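Local coordinates for protein putative glycosyltransferase (GalT1) (Streptococcus parasanguinis FW213, PDB 5HEA) that probably transfers a sugar from a nucleotide-activated donor, as a GT-A-type family 2 glycosyltransferase, and is represented here by its C-terminal portion in hexameric form, at residues A[78-83]-A[180-185]; A[110-115]-A[204-209]. All coordinates share one frame; numbering follows the deposited sequence.

Interaction 1: A[78-83]-A[180-185]; sequences AGITYA and GIRFPL
Ile80 meets Arg182 and Phe183 through two different branches, set by chi1 of -63°: CG2 stands anti to the backbone N and CG1 beside it, and an extended chi2 carries CD1 onward. This is helix-on-loop packing in the GT-A-type domain, between the last turn of helix 72-82 and an irregular run ahead of helix 195-201. The Arg182 chain bends at chi2 (-59°), and its guanidinium presents a face to Ile80, whose CG2 lies over the centre of that group, 3.7 Å from CZ. The two side chains slide past each other in opposite directions. The flat group is also tied to its own backbone: Arg182 NH1 donates to Ile181 O over 2.7 Å, with the oxygen in the guanidinium plane and the nitrogen well above the plane of the carbonyl. Such a bond would limit rotation of the guanidinium, consistent with its face being turned to the methyl. A weak bond from NH1 to Phe178 O adds to this grip. Thr81 OG1 comes obliquely near the same group, but its hydrogen-bond partner is Asn77 O, one turn back in the helix. Phe183 is held further by a cation-pi contact with Arg76, while Gln280 of a neighbouring subunit packs on Arg182. Across the helix-loop boundary, Ile80 CD1 approaches the edge of the Phe183 ring, 3.9 Å from CE1.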
ATOM      1  N   ALA A  78      -8.996 -24.477  -8.605  1.00 24.04           N
ATOM      2  CA  ALA A  78      -8.644 -25.449  -7.571  1.00 29.26           C
ATOM      3  C   ALA A  78      -9.471 -26.710  -7.762  1.00 26.71           C
ATOM      4  O   ALA A  78      -8.974 -27.828  -7.601  1.00 27.76           O
ATOM      5  CB  ALA A  78      -8.876 -24.863  -6.158  1.00 24.17           C
ATOM      6  N   GLY A  79     -10.741 -26.520  -8.104  1.00 24.36           N
ATOM      7  CA  GLY A  79     -11.628 -27.637  -8.380  1.00 24.50           C
ATOM      8  C   GLY A  79     -11.132 -28.479  -9.550  1.00 25.49           C
ATOM      9  O   GLY A  79     -11.106 -29.709  -9.479  1.00 27.11           O
ATOM     10  N   ILE A  80     -10.754 -27.813 -10.635  1.00 24.51           N
ATOM     11  CA  ILE A  80     -10.238 -28.503 -11.830  1.00 21.86           C
ATOM     12  C   ILE A  80      -8.986 -29.327 -11.507  1.00 29.51           C
ATOM     13  O   ILE A  80      -8.798 -30.444 -12.011  1.00 27.00           O
ATOM     14  CB  ILE A  80      -9.914 -27.496 -12.948  1.00 24.36           C
ATOM     15  CG1 ILE A  80     -11.192 -26.769 -13.386  1.00 24.39           C
ATOM     16  CG2 ILE A  80      -9.254 -28.198 -14.153  1.00 24.96           C
ATOM     17  CD1 ILE A  80     -10.946 -25.607 -14.347  1.00 27.65           C
ATOM     18  N   THR A  81      -8.143 -28.765 -10.648  1.00 28.31           N
ATOM     19  CA  THR A  81      -6.890 -29.393 -10.241  1.00 29.01           C
ATOM     20  C   THR A  81      -7.135 -30.619  -9.374  1.00 30.78           C
ATOM     21  O   THR A  81      -6.475 -31.647  -9.542  1.00 34.95           O
ATOM     22  CB  THR A  81      -6.013 -28.381  -9.463  1.00 34.11           C
ATOM     23  OG1 THR A  81      -5.667 -27.299 -10.333  1.00 43.80           O
ATOM     24  CG2 THR A  81      -4.747 -29.031  -8.959  1.00 43.06           C
ATOM     25  N   TYR A  82      -8.093 -30.515  -8.459  1.00 27.56           N
ATOM     26  CA  TYR A  82      -8.410 -31.616  -7.549  1.00 32.03           C
ATOM     27  C   TYR A  82      -9.263 -32.724  -8.215  1.00 35.45           C
ATOM     28  O   TYR A  82      -9.272 -33.874  -7.771  1.00 40.34           O
ATOM     29  CB  TYR A  82      -9.075 -31.061  -6.279  1.00 38.07           C
ATOM     30  CG  TYR A  82      -9.452 -32.090  -5.233  1.00 59.49           C
ATOM     31  CD1 TYR A  82      -8.627 -32.340  -4.139  1.00 66.18           C
ATOM     32  CD2 TYR A  82     -10.647 -32.805  -5.328  1.00 69.77           C
ATOM     33  CE1 TYR A  82      -8.979 -33.287  -3.178  1.00 70.51           C
ATOM     34  CE2 TYR A  82     -11.002 -33.752  -4.379  1.00 72.99           C
ATOM     35  CZ  TYR A  82     -10.170 -33.987  -3.307  1.00 73.44           C
ATOM     36  OH  TYR A  82     -10.541 -34.925  -2.369  1.00 77.65           O
ATOM     37  N   ALA A  83      -9.957 -32.378  -9.292  1.00 31.69           N
ATOM     38  CA  ALA A  83     -10.885 -33.303  -9.944  1.00 28.78           C
ATOM     39  C   ALA A  83     -10.204 -34.550 -10.501  1.00 33.99           C
ATOM     40  O   ALA A  83      -9.211 -34.457 -11.208  1.00 35.63           O
ATOM     41  CB  ALA A  83     -11.633 -32.583 -11.058  1.00 32.94           C
ATOM     42  N   GLY A 180      -4.401 -26.858 -20.281  1.00 29.59           N
ATOM     43  CA  GLY A 180      -3.995 -25.495 -20.571  1.00 28.18           C
ATOM     44  C   GLY A 180      -5.102 -24.467 -20.445  1.00 34.06           C
ATOM     45  O   GLY A 180      -4.888 -23.285 -20.738  1.00 28.02           O
ATOM     46  N   ILE A 181      -6.285 -24.906 -20.018  1.00 26.17           N
ATOM     47  CA  ILE A 181      -7.410 -23.993 -19.849  1.00 23.15           C
ATOM     48  C   ILE A 181      -7.722 -23.760 -18.373  1.00 29.43           C
ATOM     49  O   ILE A 181      -8.018 -24.709 -17.638  1.00 33.45           O
ATOM     50  CB  ILE A 181      -8.684 -24.503 -20.594  1.00 22.55           C
ATOM     51  CG1 ILE A 181      -8.466 -24.457 -22.115  1.00 24.55           C
ATOM     52  CG2 ILE A 181      -9.874 -23.637 -20.233  1.00 25.44           C
ATOM     53  CD1 ILE A 181      -9.617 -25.048 -22.936  1.00 22.47           C
ATOM     54  N   ARG A 182      -7.652 -22.499 -17.946  1.00 26.18           N
ATOM     55  CA  ARG A 182      -7.987 -22.100 -16.575  1.00 24.91           C
ATOM     56  C   ARG A 182      -8.760 -20.799 -16.611  1.00 29.25           C
ATOM     57  O   ARG A 182      -8.637 -20.028 -17.568  1.00 23.54           O
ATOM     58  CB  ARG A 182      -6.711 -21.925 -15.719  1.00 25.85           C
ATOM     59  CG  ARG A 182      -5.968 -23.239 -15.413  1.00 31.37           C
ATOM     60  CD  ARG A 182      -6.862 -24.233 -14.663  1.00 36.40           C
ATOM     61  NE  ARG A 182      -6.164 -25.463 -14.280  1.00 35.05           N
ATOM     62  CZ  ARG A 182      -6.057 -26.544 -15.052  1.00 41.07           C
ATOM     63  NH1 ARG A 182      -6.586 -26.562 -16.275  1.00 29.43           N
ATOM     64  NH2 ARG A 182      -5.409 -27.613 -14.603  1.00 42.05           N
ATOM     65  N   PHE A 183      -9.568 -20.562 -15.577  1.00 18.43           N
ATOM     66  CA  PHE A 183     -10.268 -19.295 -15.439  1.00 20.44           C
ATOM     67  C   PHE A 183      -9.238 -18.232 -15.041  1.00 23.59           C
ATOM     68  O   PHE A 183      -8.367 -18.502 -14.225  1.00 24.72           O
ATOM     69  CB  PHE A 183     -11.371 -19.397 -14.383  1.00 17.88           C
ATOM     70  CG  PHE A 183     -12.487 -20.351 -14.762  1.00 22.15           C
ATOM     71  CD1 PHE A 183     -12.356 -21.715 -14.539  1.00 21.34           C
ATOM     72  CD2 PHE A 183     -13.645 -19.882 -15.370  1.00 23.00           C
ATOM     73  CE1 PHE A 183     -13.374 -22.610 -14.905  1.00 24.18           C
ATOM     74  CE2 PHE A 183     -14.668 -20.769 -15.740  1.00 25.16           C
ATOM     75  CZ  PHE A 183     -14.523 -22.131 -15.500  1.00 22.10           C
ATOM     76  N   PRO A 184      -9.346 -17.024 -15.616  1.00 32.57           N
ATOM     77  CA  PRO A 184      -8.456 -15.887 -15.321  1.00 34.30           C
ATOM     78  C   PRO A 184      -8.635 -15.315 -13.913  1.00 30.08           C
ATOM     79  O   PRO A 184      -9.752 -15.036 -13.492  1.00 29.44           O
ATOM     80  CB  PRO A 184      -8.867 -14.846 -16.369  1.00 38.82           C
ATOM     81  CG  PRO A 184     -10.277 -15.209 -16.714  1.00 38.96           C
ATOM     82  CD  PRO A 184     -10.287 -16.710 -16.701  1.00 28.07           C
ATOM     83  N   LEU A 185      -7.529 -15.121 -13.202  1.00 27.97           N
ATOM     84  CA  LEU A 185      -7.571 -14.729 -11.797  1.00 36.98           C
ATOM     85  C   LEU A 185      -8.032 -13.297 -11.571  1.00 45.09           C
ATOM     86  O   LEU A 185      -7.765 -12.406 -12.381  1.00 44.94           O
ATOM     87  CB  LEU A 185      -6.210 -14.948 -11.133  1.00 39.01           C
ATOM     88  CG  LEU A 185      -5.843 -16.391 -10.779  1.00 47.11           C
ATOM     89  CD1 LEU A 185      -7.097 -17.248 -10.595  1.00 44.88           C
ATOM     90  CD2 LEU A 185      -4.911 -17.015 -11.792  1.00 54.74           C
TER

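Interaction 2: A[110-115]-A[204-209]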
ATOM      1  N   VAL A 110     -22.411 -39.287 -24.022  1.00 25.47           N
ATOM      2  CA  VAL A 110     -21.909 -40.634 -24.308  1.00 27.92           C
ATOM      3  C   VAL A 110     -22.623 -41.329 -25.481  1.00 31.10           C
ATOM      4  O   VAL A 110     -21.973 -41.912 -26.354  1.00 33.17           O
ATOM      5  CB  VAL A 110     -21.927 -41.507 -23.020  1.00 32.46           C
ATOM      6  CG1 VAL A 110     -21.740 -42.969 -23.351  1.00 48.91           C
ATOM      7  CG2 VAL A 110     -20.843 -41.027 -22.058  1.00 33.35           C
ATOM      8  N   ASP A 111     -23.946 -41.237 -25.533  1.00 28.92           N
ATOM      9  CA  ASP A 111     -24.684 -41.870 -26.621  1.00 31.08           C
ATOM     10  C   ASP A 111     -24.389 -41.228 -27.972  1.00 32.76           C
ATOM     11  O   ASP A 111     -24.563 -41.854 -29.019  1.00 31.02           O
ATOM     12  CB  ASP A 111     -26.193 -41.839 -26.367  1.00 34.57           C
ATOM     13  CG  ASP A 111     -26.610 -42.709 -25.193  1.00 47.57           C
ATOM     14  OD1 ASP A 111     -25.756 -43.444 -24.652  1.00 46.84           O
ATOM     15  OD2 ASP A 111     -27.806 -42.668 -24.825  1.00 56.97           O
ATOM     16  N   ASN A 112     -23.959 -39.977 -27.962  1.00 27.08           N
ATOM     17  CA  ASN A 112     -23.720 -39.280 -29.225  1.00 32.59           C
ATOM     18  C   ASN A 112     -22.264 -39.205 -29.660  1.00 31.07           C
ATOM     19  O   ASN A 112     -21.958 -38.740 -30.762  1.00 28.70           O
ATOM     20  CB  ASN A 112     -24.340 -37.889 -29.189  1.00 33.61           C
ATOM     21  CG  ASN A 112     -25.843 -37.939 -29.259  1.00 35.70           C
ATOM     22  OD1 ASN A 112     -26.407 -38.250 -30.307  1.00 32.29           O
ATOM     23  ND2 ASN A 112     -26.504 -37.642 -28.146  1.00 32.25           N
ATOM     24  N   GLY A 113     -21.372 -39.676 -28.801  1.00 31.28           N
ATOM     25  CA  GLY A 113     -19.951 -39.588 -29.075  1.00 33.45           C
ATOM     26  C   GLY A 113     -19.491 -38.142 -29.101  1.00 34.93           C
ATOM     27  O   GLY A 113     -18.590 -37.775 -29.855  1.00 28.96           O
ATOM     28  N   SER A 114     -20.121 -37.305 -28.286  1.00 26.25           N
ATOM     29  CA  SER A 114     -19.730 -35.898 -28.206  1.00 27.57           C
ATOM     30  C   SER A 114     -18.653 -35.704 -27.156  1.00 26.51           C
ATOM     31  O   SER A 114     -18.419 -36.580 -26.338  1.00 29.22           O
ATOM     32  CB  SER A 114     -20.934 -35.033 -27.847  1.00 22.87           C
ATOM     33  OG  SER A 114     -21.823 -34.943 -28.935  1.00 26.19           O
ATOM     34  N   ASP A 115     -18.020 -34.537 -27.156  1.00 26.08           N
ATOM     35  CA  ASP A 115     -16.986 -34.238 -26.171  1.00 26.34           C
ATOM     36  C   ASP A 115     -17.546 -33.381 -25.047  1.00 25.86           C
ATOM     37  O   ASP A 115     -16.955 -33.285 -23.972  1.00 25.38           O
ATOM     38  CB  ASP A 115     -15.846 -33.503 -26.850  1.00 23.17           C
ATOM     39  CG  ASP A 115     -15.251 -34.312 -28.001  1.00 34.17           C
ATOM     40  OD1 ASP A 115     -15.296 -33.841 -29.153  1.00 37.54           O
ATOM     41  OD2 ASP A 115     -14.764 -35.432 -27.747  1.00 44.16           O
ATOM     42  N   GLN A 204     -17.480 -32.305 -31.394  1.00 25.78           N
ATOM     43  CA  GLN A 204     -18.932 -32.258 -31.486  1.00 22.37           C
ATOM     44  C   GLN A 204     -19.535 -31.954 -30.124  1.00 26.08           C
ATOM     45  O   GLN A 204     -19.054 -32.423 -29.089  1.00 25.08           O
ATOM     46  CB  GLN A 204     -19.491 -33.587 -31.998  1.00 23.03           C
ATOM     47  CG  GLN A 204     -21.020 -33.644 -32.035  1.00 27.31           C
ATOM     48  CD  GLN A 204     -21.537 -34.953 -32.605  1.00 28.88           C
ATOM     49  OE1 GLN A 204     -21.616 -35.126 -33.825  1.00 31.82           O
ATOM     50  NE2 GLN A 204     -21.879 -35.885 -31.725  1.00 28.65           N
ATOM     51  N   ILE A 205     -20.602 -31.167 -30.134  1.00 23.45           N
ATOM     52  CA  ILE A 205     -21.284 -30.789 -28.916  1.00 23.82           C
ATOM     53  C   ILE A 205     -22.751 -31.189 -29.029  1.00 26.28           C
ATOM     54  O   ILE A 205     -23.360 -31.002 -30.077  1.00 26.80           O
ATOM     55  CB  ILE A 205     -21.154 -29.280 -28.704  1.00 24.09           C
ATOM     56  CG1 ILE A 205     -19.658 -28.909 -28.624  1.00 25.44           C
ATOM     57  CG2 ILE A 205     -21.953 -28.845 -27.480  1.00 27.00           C
ATOM     58  CD1 ILE A 205     -19.377 -27.422 -28.458  1.00 28.73           C
ATOM     59  N   THR A 206     -23.307 -31.760 -27.960  1.00 22.00           N
ATOM     60  CA  THR A 206     -24.722 -32.118 -27.947  1.00 27.48           C
ATOM     61  C   THR A 206     -25.495 -31.180 -27.022  1.00 29.97           C
ATOM     62  O   THR A 206     -25.135 -31.007 -25.855  1.00 26.93           O
ATOM     63  CB  THR A 206     -24.937 -33.573 -27.499  1.00 26.32           C
ATOM     64  OG1 THR A 206     -24.265 -34.454 -28.409  1.00 25.84           O
ATOM     65  CG2 THR A 206     -26.430 -33.913 -27.475  1.00 26.01           C
ATOM     66  N   PHE A 207     -26.548 -30.564 -27.553  1.00 22.73           N
ATOM     67  CA  PHE A 207     -27.400 -29.682 -26.762  1.00 24.48           C
ATOM     68  C   PHE A 207     -28.729 -30.352 -26.459  1.00 31.06           C
ATOM     69  O   PHE A 207     -29.370 -30.893 -27.368  1.00 25.05           O
ATOM     70  CB  PHE A 207     -27.649 -28.361 -27.505  1.00 25.51           C
ATOM     71  CG  PHE A 207     -28.520 -27.393 -26.740  1.00 22.20           C
ATOM     72  CD1 PHE A 207     -28.041 -26.766 -25.599  1.00 26.03           C
ATOM     73  CD2 PHE A 207     -29.804 -27.109 -27.161  1.00 26.16           C
ATOM     74  CE1 PHE A 207     -28.827 -25.883 -24.898  1.00 23.70           C
ATOM     75  CE2 PHE A 207     -30.608 -26.228 -26.454  1.00 24.25           C
ATOM     76  CZ  PHE A 207     -30.117 -25.612 -25.326  1.00 24.26           C
ATOM     77  N   ILE A 208     -29.147 -30.327 -25.191  1.00 19.63           N
ATOM     78  CA  ILE A 208     -30.513 -30.743 -24.849  1.00 25.01           C
ATOM     79  C   ILE A 208     -31.307 -29.556 -24.315  1.00 30.35           C
ATOM     80  O   ILE A 208     -30.928 -28.950 -23.302  1.00 27.52           O
ATOM     81  CB  ILE A 208     -30.570 -31.937 -23.847  1.00 36.68           C
ATOM     82  CG1 ILE A 208     -29.505 -31.806 -22.775  1.00 33.59           C
ATOM     83  CG2 ILE A 208     -30.357 -33.257 -24.570  1.00 46.38           C
ATOM     84  CD1 ILE A 208     -29.505 -32.938 -21.773  1.00 35.33           C
ATOM     85  N   ASN A 209     -32.393 -29.215 -25.007  1.00 23.40           N
ATOM     86  CA  ASN A 209     -33.203 -28.066 -24.627  1.00 27.07           C
ATOM     87  C   ASN A 209     -34.189 -28.391 -23.518  1.00 29.61           C
ATOM     88  O   ASN A 209     -35.402 -28.385 -23.726  1.00 29.01           O
ATOM     89  CB  ASN A 209     -33.952 -27.464 -25.819  1.00 25.92           C
ATOM     90  CG  ASN A 209     -34.398 -26.031 -25.550  1.00 29.26           C
ATOM     91  OD1 ASN A 209     -33.670 -25.270 -24.915  1.00 27.08           O
ATOM     92  ND2 ASN A 209     -35.601 -25.669 -26.003  1.00 28.59           N
TER
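Asn112, in the loop that follows helix 101-110, turns its CB toward segment 204-209 and rests it 3.5 Å from Thr206 OG1, the two side chains crossing at about a right angle. Its amide is engaged elsewhere, ND2 with Ala108 O and OD1 with Asn144 ND2, whereas its backbone O accepts a weak, strongly bent bond from Gln204 NE2. Gly113 follows with positive phi (66°) and closes the helix in a Schellman motif, which swings the chain over to the strand. Ser114 then forms the polar centre of the contact. Its OG donates to Thr206 OG1 at a short 2.5 Å and accepts a nearly straight bond from Gln204 NE2 at 2.9 Å, with the hydroxyl oxygen close to the plane of that amide. In Gln204, chi1 (176°) sets CG anti to the backbone N, 3.5 Å from Ser114 OG, and the extended chain beyond it brings NE2 to the same hydroxyl. Thr206 OG1 is also bonded to Asn144 OD1, so the two buried hydroxyls belong to a continuous polar chain. Asp115 N donates to Gln204 O over 3.0 Å, and Asp115 OD1 takes a weak bond from Gln204 N besides the one from Ser203 N, while OD2 forms a salt bridge with Lys174. The N to O bond lies just ahead of the parallel pairing of strands 116-125 and 204-217, which Thr206 continues with Ile116 and Val118; strand 142-146 runs antiparallel on the other edge of 204-217.

Overall arrangement
The two contacts lie about 23 Å apart between centres and about 11 Å between nearest atoms, and do not touch. Their segments alternate along the chain: 78-83, 110-115, 180-185, then 204-209. Interaction 2 is part of the mixed sheet, at the start of the parallel pairing of strands 116-125 and 204-217, whereas interaction 1 joins a helix and a loop that connect its strands: helix 72-82, which leads into strand 87-90, and the loop after strand 171-174. Strand 171-174 lies between strands 87-90 and 116-125 and so connects the two regions. Interaction 1 borders neighbouring subunits of the hexamer; interaction 2, untouched by other chains of the assembly, joins the loop after helix 101-110 to strand 204-217 within one subunit.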